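Melibiose/raffinose/stachyose-binding protein MelE (Bacillus subtilis subsp. subtilis str. 168, PDB 4R6H) binds melibiose, raffinose and stachyose as the solute-binding component of the MelEDC-MsmX ABC transporter that imports these sugars. Local coordinates at residues A[110-115]-A[325-330]; A[140-145]-A[368-373]; A[344-349]-A[360-365]. All blocks are in the same frame, centred on the assembly; numbering follows the deposited sequence.

Contact 1 of 3, residues A[110-115]-A[325-330]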
loop_
_atom_site.group_PDB
_atom_site.type_symbol
_atom_site.label_atom_id
_atom_site.label_comp_id
_atom_site.label_asym_id
_atom_site.label_seq_id
_atom_site.Cartn_x
_atom_site.Cartn_y
_atom_site.Cartn_z
ATOM N N ARG A 110 -20.719 11.579 -3.921
ATOM C CA ARG A 110 -20.672 12.804 -3.099
ATOM C C ARG A 110 -21.929 13.093 -2.318
ATOM O O ARG A 110 -21.848 13.820 -1.303
ATOM C CB ARG A 110 -20.331 14.053 -3.944
ATOM C CG ARG A 110 -21.511 14.594 -4.767
ATOM C CD ARG A 110 -21.171 15.895 -5.506
ATOM N NE ARG A 110 -20.391 15.674 -6.707
ATOM C CZ ARG A 110 -19.870 16.620 -7.482
ATOM N NH1 ARG A 110 -20.043 17.907 -7.176
ATOM N NH2 ARG A 110 -19.193 16.273 -8.562
ATOM N N ASP A 111 -23.077 12.564 -2.740
ATOM C CA ASP A 111 -24.335 12.799 -2.019
ATOM C C ASP A 111 -24.688 11.729 -0.983
ATOM O O ASP A 111 -25.815 11.707 -0.455
ATOM C CB ASP A 111 -25.479 12.991 -3.012
ATOM C CG ASP A 111 -25.211 14.151 -3.995
ATOM O OD1 ASP A 111 -24.962 15.272 -3.545
ATOM O OD2 ASP A 111 -25.156 13.919 -5.219
ATOM N N MET A 112 -23.750 10.825 -0.697
ATOM C CA MET A 112 -23.961 9.863 0.382
ATOM C C MET A 112 -23.572 10.428 1.752
ATOM O O MET A 112 -22.584 11.150 1.889
ATOM C CB MET A 112 -23.182 8.552 0.108
ATOM C CG MET A 112 -23.568 7.850 -1.196
ATOM S SD MET A 112 -22.933 6.163 -1.290
ATOM C CE MET A 112 -23.967 5.388 -0.075
ATOM N N LYS A 113 -24.325 10.004 2.756
ATOM C CA LYS A 113 -24.174 10.538 4.127
ATOM C C LYS A 113 -22.787 10.287 4.704
ATOM O O LYS A 113 -22.245 11.118 5.443
ATOM C CB LYS A 113 -25.257 9.937 5.043
ATOM C CG LYS A 113 -26.654 10.208 4.497
ATOM C CD LYS A 113 -27.750 10.330 5.539
ATOM C CE LYS A 113 -28.927 11.105 4.946
ATOM N NZ LYS A 113 -29.961 11.487 5.947
ATOM N N TRP A 114 -22.166 9.131 4.378
ATOM C CA TRP A 114 -20.861 8.795 4.982
ATOM C C TRP A 114 -19.736 9.758 4.619
ATOM O O TRP A 114 -18.752 9.875 5.343
ATOM C CB TRP A 114 -20.433 7.346 4.628
ATOM C CG TRP A 114 -20.120 7.132 3.152
ATOM C CD1 TRP A 114 -20.966 6.648 2.202
ATOM C CD2 TRP A 114 -18.907 7.449 2.481
ATOM N NE1 TRP A 114 -20.352 6.624 0.996
ATOM C CE2 TRP A 114 -19.079 7.104 1.119
ATOM C CE3 TRP A 114 -17.661 7.982 2.883
ATOM C CZ2 TRP A 114 -18.070 7.261 0.179
ATOM C CZ3 TRP A 114 -16.658 8.104 1.961
ATOM C CH2 TRP A 114 -16.862 7.766 0.605
ATOM N N THR A 115 -19.886 10.486 3.502
ATOM C CA THR A 115 -18.810 11.315 3.011
ATOM C C THR A 115 -18.418 12.422 3.994
ATOM O O THR A 115 -17.292 12.845 3.969
ATOM C CB THR A 115 -19.131 11.908 1.616
ATOM O OG1 THR A 115 -20.267 12.784 1.706
ATOM C CG2 THR A 115 -19.409 10.792 0.613
ATOM N N ASP A 325 -27.017 1.202 -1.230
ATOM C CA ASP A 325 -27.524 0.733 0.056
ATOM C C ASP A 325 -26.441 -0.135 0.742
ATOM O O ASP A 325 -26.252 -0.061 1.967
ATOM C CB ASP A 325 -28.791 -0.130 -0.080
ATOM C CG ASP A 325 -30.041 0.653 -0.448
ATOM O OD1 ASP A 325 -30.116 1.876 -0.274
ATOM O OD2 ASP A 325 -30.963 -0.041 -0.941
ATOM N N PHE A 326 -25.718 -0.932 -0.057
ATOM C CA PHE A 326 -24.706 -1.812 0.508
ATOM C C PHE A 326 -23.512 -0.964 1.048
ATOM O O PHE A 326 -22.957 -1.254 2.125
ATOM C CB PHE A 326 -24.224 -2.835 -0.538
ATOM C CG PHE A 326 -23.332 -3.896 0.038
ATOM C CD1 PHE A 326 -21.959 -3.725 0.112
ATOM C CD2 PHE A 326 -23.860 -5.043 0.540
ATOM C CE1 PHE A 326 -21.171 -4.686 0.675
ATOM C CE2 PHE A 326 -23.067 -6.013 1.108
ATOM C CZ PHE A 326 -21.716 -5.831 1.195
ATOM N N ILE A 327 -23.092 0.040 0.273
ATOM C CA ILE A 327 -22.025 0.929 0.731
ATOM C C ILE A 327 -22.446 1.593 2.063
ATOM O O ILE A 327 -21.662 1.648 3.027
ATOM C CB ILE A 327 -21.681 1.972 -0.342
ATOM C CG1 ILE A 327 -20.962 1.313 -1.525
ATOM C CG2 ILE A 327 -20.829 3.072 0.267
ATOM C CD1 ILE A 327 -20.751 2.226 -2.714
ATOM N N ALA A 328 -23.674 2.131 2.107
ATOM C CA ALA A 328 -24.151 2.778 3.336
ATOM C C ALA A 328 -24.150 1.820 4.522
ATOM O O ALA A 328 -23.828 2.215 5.645
ATOM C CB ALA A 328 -25.529 3.396 3.133
ATOM N N PHE A 329 -24.511 0.564 4.273
ATOM C CA PHE A 329 -24.500 -0.460 5.282
ATOM C C PHE A 329 -23.055 -0.666 5.775
ATOM O O PHE A 329 -22.811 -0.755 6.973
ATOM C CB PHE A 329 -25.105 -1.760 4.726
ATOM C CG PHE A 329 -25.004 -2.920 5.651
ATOM C CD1 PHE A 329 -23.901 -3.740 5.601
ATOM C CD2 PHE A 329 -26.033 -3.242 6.535
ATOM C CE1 PHE A 329 -23.761 -4.822 6.466
ATOM C CE2 PHE A 329 -25.918 -4.330 7.384
ATOM C CZ PHE A 329 -24.784 -5.135 7.331
ATOM N N MET A 330 -22.121 -0.840 4.851
ATOM C CA MET A 330 -20.713 -1.046 5.216
ATOM C C MET A 330 -20.116 0.129 6.015
ATOM O O MET A 330 -19.233 -0.079 6.872
ATOM C CB MET A 330 -19.887 -1.301 3.953
ATOM C CG MET A 330 -20.149 -2.659 3.325
ATOM S SD MET A 330 -19.731 -4.104 4.291
ATOM C CE MET A 330 -17.935 -4.017 4.321
#

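Contact 2 of 3, residues A[140-145]-A[368-373]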
loop_
_atom_site.group_PDB
_atom_site.type_symbol
_atom_site.label_atom_id
_atom_site.label_comp_id
_atom_site.label_asym_id
_atom_site.label_seq_id
_atom_site.Cartn_x
_atom_site.Cartn_y
_atom_site.Cartn_z
ATOM N N GLN A 140 -7.597 2.082 4.897
ATOM C CA GLN A 140 -6.567 2.862 4.255
ATOM C C GLN A 140 -5.205 2.317 4.612
ATOM O O GLN A 140 -5.021 1.810 5.705
ATOM C CB GLN A 140 -6.645 4.313 4.696
ATOM C CG GLN A 140 -6.649 4.513 6.190
ATOM C CD GLN A 140 -6.647 5.985 6.571
ATOM O OE1 GLN A 140 -5.683 6.721 6.232
ATOM N NE2 GLN A 140 -7.693 6.419 7.248
ATOM N N ALA A 141 -4.274 2.476 3.694
ATOM C CA ALA A 141 -2.923 2.006 3.887
ATOM C C ALA A 141 -2.029 3.169 4.279
ATOM O O ALA A 141 -2.144 4.266 3.691
ATOM C CB ALA A 141 -2.370 1.382 2.618
ATOM N N LYS A 142 -1.136 2.927 5.242
ATOM C CA LYS A 142 -0.174 3.928 5.690
ATOM C C LYS A 142 1.135 3.211 5.991
ATOM O O LYS A 142 1.325 2.683 7.093
ATOM C CB LYS A 142 -0.675 4.738 6.882
ATOM C CG LYS A 142 -1.758 5.755 6.546
ATOM C CD LYS A 142 -2.090 6.686 7.703
ATOM C CE LYS A 142 -2.945 6.039 8.780
ATOM N NZ LYS A 142 -3.318 7.081 9.795
ATOM N N ASP A 143 2.054 3.221 5.015
ATOM C CA ASP A 143 3.285 2.438 5.054
ATOM C C ASP A 143 4.508 3.327 5.252
ATOM O O ASP A 143 4.663 4.422 4.626
ATOM C CB ASP A 143 3.459 1.669 3.746
ATOM C CG ASP A 143 2.486 0.526 3.592
ATOM O OD1 ASP A 143 1.999 -0.032 4.601
ATOM O OD2 ASP A 143 2.232 0.157 2.421
ATOM N N GLY A 144 5.392 2.823 6.119
ATOM C CA GLY A 144 6.715 3.367 6.317
ATOM C C GLY A 144 7.695 2.238 6.524
ATOM O O GLY A 144 7.860 1.352 5.648
ATOM N N LEU A 145 8.311 2.228 7.710
ATOM C CA LEU A 145 9.231 1.182 8.103
ATOM C C LEU A 145 8.749 0.524 9.395
ATOM O O LEU A 145 8.305 1.242 10.326
ATOM C CB LEU A 145 10.623 1.768 8.369
ATOM C CG LEU A 145 11.287 2.501 7.235
ATOM C CD1 LEU A 145 12.542 3.202 7.691
ATOM C CD2 LEU A 145 11.641 1.551 6.110
ATOM N N VAL A 368 1.105 13.264 10.335
ATOM C CA VAL A 368 1.904 12.948 9.150
ATOM C C VAL A 368 0.938 12.763 7.968
ATOM O O VAL A 368 -0.111 12.140 8.108
ATOM C CB VAL A 368 2.789 11.683 9.382
ATOM C CG1 VAL A 368 3.566 11.224 8.135
ATOM C CG2 VAL A 368 3.764 11.931 10.533
ATOM N N LYS A 369 1.307 13.283 6.803
ATOM C CA LYS A 369 0.456 13.228 5.642
ATOM C C LYS A 369 0.564 11.890 4.920
ATOM O O LYS A 369 1.449 11.058 5.251
ATOM C CB LYS A 369 0.769 14.421 4.708
ATOM C CG LYS A 369 0.592 15.788 5.382
ATOM C CD LYS A 369 -0.831 16.077 5.776
ATOM C CE LYS A 369 -0.947 17.411 6.503
ATOM N NZ LYS A 369 -1.771 17.269 7.737
ATOM N N VAL A 370 -0.331 11.697 3.960
ATOM C CA VAL A 370 -0.397 10.456 3.207
ATOM C C VAL A 370 -0.219 10.752 1.742
ATOM O O VAL A 370 -0.812 11.723 1.211
ATOM C CB VAL A 370 -1.732 9.707 3.432
ATOM C CG1 VAL A 370 -1.808 8.464 2.546
ATOM C CG2 VAL A 370 -1.854 9.337 4.907
ATOM N N GLU A 371 0.600 9.936 1.098
ATOM C CA GLU A 371 0.786 9.999 -0.335
ATOM C C GLU A 371 0.392 8.658 -0.963
ATOM O O GLU A 371 0.722 7.582 -0.427
ATOM C CB GLU A 371 2.252 10.289 -0.695
ATOM C CG GLU A 371 2.577 11.784 -0.692
ATOM C CD GLU A 371 2.027 12.456 -1.936
ATOM O OE1 GLU A 371 2.119 11.887 -3.059
ATOM O OE2 GLU A 371 1.447 13.542 -1.752
ATOM N N PRO A 372 -0.271 8.687 -2.120
ATOM C CA PRO A 372 -0.546 7.438 -2.798
ATOM C C PRO A 372 0.707 6.722 -3.262
ATOM O O PRO A 372 1.758 7.352 -3.493
ATOM C CB PRO A 372 -1.404 7.867 -4.015
ATOM C CG PRO A 372 -1.001 9.294 -4.241
ATOM C CD PRO A 372 -0.724 9.864 -2.887
ATOM N N TYR A 373 0.634 5.420 -3.467
ATOM C CA TYR A 373 1.784 4.706 -4.005
ATOM C C TYR A 373 2.256 5.298 -5.320
ATOM O O TYR A 373 1.483 5.516 -6.256
ATOM C CB TYR A 373 1.512 3.206 -4.154
ATOM C CG TYR A 373 2.001 2.439 -2.954
ATOM C CD1 TYR A 373 3.344 2.104 -2.826
ATOM C CD2 TYR A 373 1.143 2.117 -1.925
ATOM C CE1 TYR A 373 3.803 1.427 -1.726
ATOM C CE2 TYR A 373 1.592 1.440 -0.811
ATOM C CZ TYR A 373 2.922 1.095 -0.724
ATOM O OH TYR A 373 3.392 0.425 0.373
#

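Contact 3 of 3, residues A[344-349]-A[360-365]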
loop_
_atom_site.group_PDB
_atom_site.type_symbol
_atom_site.label_atom_id
_atom_site.label_comp_id
_atom_site.label_asym_id
_atom_site.label_seq_id
_atom_site.Cartn_x
_atom_site.Cartn_y
_atom_site.Cartn_z
ATOM N N SER A 344 -6.590 -5.335 9.387
ATOM C CA SER A 344 -5.481 -4.839 10.212
ATOM C C SER A 344 -5.082 -3.410 9.890
ATOM O O SER A 344 -3.946 -3.005 10.144
ATOM C CB SER A 344 -4.264 -5.779 10.151
ATOM O OG SER A 344 -4.664 -7.087 10.603
ATOM N N LEU A 345 -6.029 -2.618 9.388
ATOM C CA LEU A 345 -5.744 -1.254 8.982
ATOM C C LEU A 345 -6.816 -0.337 9.461
ATOM O O LEU A 345 -7.957 -0.765 9.754
ATOM C CB LEU A 345 -5.636 -1.190 7.452
ATOM C CG LEU A 345 -4.426 -1.799 6.779
ATOM C CD1 LEU A 345 -4.560 -1.869 5.279
ATOM C CD2 LEU A 345 -3.194 -0.994 7.156
ATOM N N PRO A 346 -6.521 0.973 9.494
ATOM C CA PRO A 346 -7.571 1.905 9.907
ATOM C C PRO A 346 -8.724 1.967 8.920
ATOM O O PRO A 346 -8.544 1.741 7.718
ATOM C CB PRO A 346 -6.870 3.269 9.908
ATOM C CG PRO A 346 -5.427 2.959 9.916
ATOM C CD PRO A 346 -5.234 1.637 9.251
ATOM N N SER A 347 -9.890 2.308 9.432
ATOM C CA SER A 347 -11.037 2.643 8.572
ATOM C C SER A 347 -10.760 3.893 7.801
ATOM O O SER A 347 -9.931 4.694 8.163
ATOM C CB SER A 347 -12.277 2.831 9.447
ATOM O OG SER A 347 -13.333 3.509 8.790
ATOM N N GLY A 348 -11.500 4.063 6.704
ATOM C CA GLY A 348 -11.463 5.292 5.933
ATOM C C GLY A 348 -12.272 6.439 6.511
ATOM O O GLY A 348 -12.195 7.523 5.948
ATOM N N LEU A 349 -12.961 6.229 7.644
ATOM C CA LEU A 349 -13.874 7.207 8.246
ATOM C C LEU A 349 -13.350 7.678 9.572
ATOM O O LEU A 349 -12.816 6.884 10.347
ATOM C CB LEU A 349 -15.254 6.618 8.437
ATOM C CG LEU A 349 -15.910 6.005 7.204
ATOM C CD1 LEU A 349 -17.174 5.273 7.599
ATOM C CD2 LEU A 349 -16.156 7.055 6.134
ATOM N N ASN A 360 -1.561 2.722 18.143
ATOM C CA ASN A 360 -0.669 3.559 18.998
ATOM C C ASN A 360 0.217 4.461 18.133
ATOM O O ASN A 360 0.255 5.688 18.265
ATOM C CB ASN A 360 0.165 2.683 19.999
ATOM C CG ASN A 360 1.227 1.771 19.351
ATOM O OD1 ASN A 360 0.980 1.057 18.334
ATOM N ND2 ASN A 360 2.437 1.759 19.973
ATOM N N ASP A 361 0.884 3.824 17.197
ATOM C CA ASP A 361 1.823 4.516 16.299
ATOM C C ASP A 361 1.117 5.428 15.337
ATOM O O ASP A 361 1.595 6.517 15.038
ATOM C CB ASP A 361 2.636 3.498 15.500
ATOM C CG ASP A 361 3.691 2.794 16.350
ATOM O OD1 ASP A 361 4.256 3.420 17.300
ATOM O OD2 ASP A 361 4.000 1.639 16.072
ATOM N N TYR A 362 -0.039 5.029 14.814
ATOM C CA TYR A 362 -0.769 5.966 13.951
ATOM C C TYR A 362 -1.244 7.241 14.716
ATOM O O TYR A 362 -1.282 8.305 14.121
ATOM C CB TYR A 362 -1.906 5.296 13.186
ATOM C CG TYR A 362 -1.427 4.337 12.096
ATOM C CD1 TYR A 362 -0.469 4.738 11.159
ATOM C CD2 TYR A 362 -2.013 3.100 11.924
ATOM C CE1 TYR A 362 -0.067 3.895 10.141
ATOM C CE2 TYR A 362 -1.605 2.253 10.925
ATOM C CZ TYR A 362 -0.667 2.646 10.016
ATOM O OH TYR A 362 -0.284 1.816 8.987
ATOM N N GLU A 363 -1.576 7.104 15.997
ATOM C CA GLU A 363 -1.919 8.269 16.797
ATOM C C GLU A 363 -0.663 9.139 17.050
ATOM O O GLU A 363 -0.720 10.368 16.990
ATOM C CB GLU A 363 -2.534 7.812 18.108
ATOM C CG GLU A 363 -3.180 8.930 18.896
ATOM C CD GLU A 363 -4.537 8.543 19.454
ATOM O OE1 GLU A 363 -5.259 7.709 18.843
ATOM O OE2 GLU A 363 -4.889 9.087 20.516
ATOM N N TYR A 364 0.450 8.499 17.340
ATOM C CA TYR A 364 1.696 9.237 17.549
ATOM C C TYR A 364 2.037 10.049 16.319
ATOM O O TYR A 364 2.504 11.199 16.432
ATOM C CB TYR A 364 2.843 8.292 17.888
ATOM C CG TYR A 364 4.142 8.938 18.344
ATOM C CD1 TYR A 364 5.138 9.250 17.435
ATOM C CD2 TYR A 364 4.384 9.148 19.649
ATOM C CE1 TYR A 364 6.332 9.821 17.854
ATOM C CE2 TYR A 364 5.576 9.699 20.091
ATOM C CZ TYR A 364 6.553 9.995 19.196
ATOM O OH TYR A 364 7.721 10.567 19.690
ATOM N N TYR A 365 1.758 9.493 15.133
ATOM C CA TYR A 365 2.044 10.140 13.870
ATOM C C TYR A 365 0.817 10.694 13.153
ATOM O O TYR A 365 0.749 10.760 11.921
ATOM C CB TYR A 365 2.815 9.164 12.965
ATOM C CG TYR A 365 4.193 8.867 13.485
ATOM C CD1 TYR A 365 5.179 9.818 13.468
ATOM C CD2 TYR A 365 4.512 7.615 14.006
ATOM C CE1 TYR A 365 6.432 9.548 13.978
ATOM C CE2 TYR A 365 5.774 7.325 14.482
ATOM C CZ TYR A 365 6.736 8.298 14.483
ATOM O OH TYR A 365 7.984 7.998 14.990
#

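Contact 1 of 3, residues A[110-115]-A[325-330]
Met-112 CE meets Ile-327 CG2 and Ala-328, and Trp-114 meets the same Ile-327 CG2 with NE1 and CD1. The contact is apolar. Met-112 has chi1 near -60° and an extended chi2, which carries SD out towards helix 320-331. The chain then bends at its last torsion (chi3 71°) and turns CE onto the helix. CE lies 3.9 Å from Ile-327 CG2 and 4.1 Å from Ala-328 CB. The Met-112 and Ile-327 side chains cross at about a right angle.

Ile-327 uses its short branch. CG2 sits opposite the backbone N across the CA-CB bond and also approaches the indole, 3.7 Å from Trp-114 NE1. It comes to the ring at a slant. Met-112 CE lies in the indole plane, at the ring edge. Trp-114 NE1 also gives a weak hydrogen bond to Met-112 SD (3.5 Å, 146°). Thr-115 CG2 covers one indole face, 3.6 Å above the plane.

Around the contact, Trp-114 packs edge-to-face with Tyr-136 and also touches Pro-137, both of strand 136-137. Ile-327 touches Tyr-136 as well. Phe-326 and Met-330 of helix 320-331 pack on Phe-50 of helix 44-60. The contact thus joins the loop before helix 123-126 to helix 320-331, beside strand 136-137.

Contact 2 of 3, residues A[140-145]-A[368-373]
Asp-143 turns to Tyr-373 and Lys-142 to Val-370 from similar first torsions (chi1 -71° and -73°), each with CG beside the backbone N and opposite the carbonyl carbon. As neighbours on a strand, the aspartate and the lysine diverge to reach these two partners.

The Lys-142 chain bends at chi3. Its aliphatic part passes Val-370 at about a right angle. CG and CD of Lys-142 both lie 3.9 Å from Val-370 CG2, so a single methyl rests against two methylenes. The ammonium end makes cation-pi contacts with Trp-303 and Tyr-362. Val-370 CG1 only comes near the Ala-141 carbonyl, with CG1 4.4 Å from Ala-141 O.

At the other end, Tyr-373 OH donates a hydrogen bond to Asp-143 OD2. OD2 lies at the ring edge, near the ring plane. The carboxylate plane is turned 66° from the ring. The modelled length of 2.4 Å from Tyr-373 OH to Asp-143 OD2 is very short, and Tyr-373 has two deposited conformers, so the exact length is doubtful. Tyr-373 also touches Asp-199 and Gln-200 of helix 192-206 and is the N-cap residue of helix 374-378.

Strand 303-306 ties both segments together. It runs antiparallel to strand 141-148 and parallel to strand 370-372. Ala-141 pairs through its backbone with Gly-306 and Asp-143 with Ile-304, while Lys-369 and Glu-371 both pair with Trp-303. This mixed sheet with flanking helices fits the alpha/beta lobes of bacterial solute-binding proteins.

Contact 3 of 3, residues A[344-349]-A[360-365]
Tyr-362 reaches from helix 359-364 to Pro-346 and, more loosely, to Leu-345. Its CB points towards the loop 344-349. The first torsion (chi1 -70°) sets CG beside the backbone N and opposite the carbonyl carbon, which sends the ring across to the proline.

CB and CG are too far from the loop to touch it. The first ring atom to do so is CD2 of Tyr-362, 4.0 Å from Pro-346 CG. Next along the same side of the ring, CE2 of Tyr-362 lies 4.0 Å from both CG and CD of Pro-346. The proline therefore meets one side of the tyrosine with two adjacent methylenes. It approaches the ring obliquely, and the two side chains cross at about a right angle.

At the tip, Tyr-362 OH passes Leu-345 CD2 at 4.4 Å, a marginal approach. The main partner of this hydroxyl is outside the two segments. It is hydrogen-bonded to the carbonyl oxygen of Lys-142, which fixes the end of the ring. Trp-303 packs on the ring edge-to-face. The residue is buried, and its hydroxyl is satisfied by the Lys-142 carbonyl.

Within the loop, Ser-347 OG accepts from Leu-349 N (3.0 Å, 158°), an ST turn that shapes the chain just after Pro-346. Ser-344 ends the preceding helix with a Schellman motif. In helix 359-364, Asp-361 forms a salt bridge with Arg-149. The contact joins a helix-to-helix connection to the short helix that follows it. The loop touches Trp-114 at its Leu-349 end and Tyr-362 beside strand 141-148, which is consistent with a segment running between the two lobes of the periplasmic-binding-protein type of fold.

In the fold
Contacts 2 and 3 are neighbours, with centres 11 Å apart, and contact 3 is nested in the chain loop closed by contact 2. Besides the bond from Tyr-362 to the Lys-142 carbonyl, Gln-140 NE2 lies 3.0 Å from Ser-347 O, a probable hydrogen bond. Contact 1 lies further out, its centre 21 Å from that of contact 3 and 24 Å from that of contact 2. It still reaches contact 3, because Trp-114 CE3 packs on Leu-349 CD2 at 3.7 Å. Contacts 1 and 2 do not touch; their nearest atoms are about 11 Å apart. The loop 344-349 thus bridges the other two contacts. The structure is an open conformation, so this spacing is that of the open state.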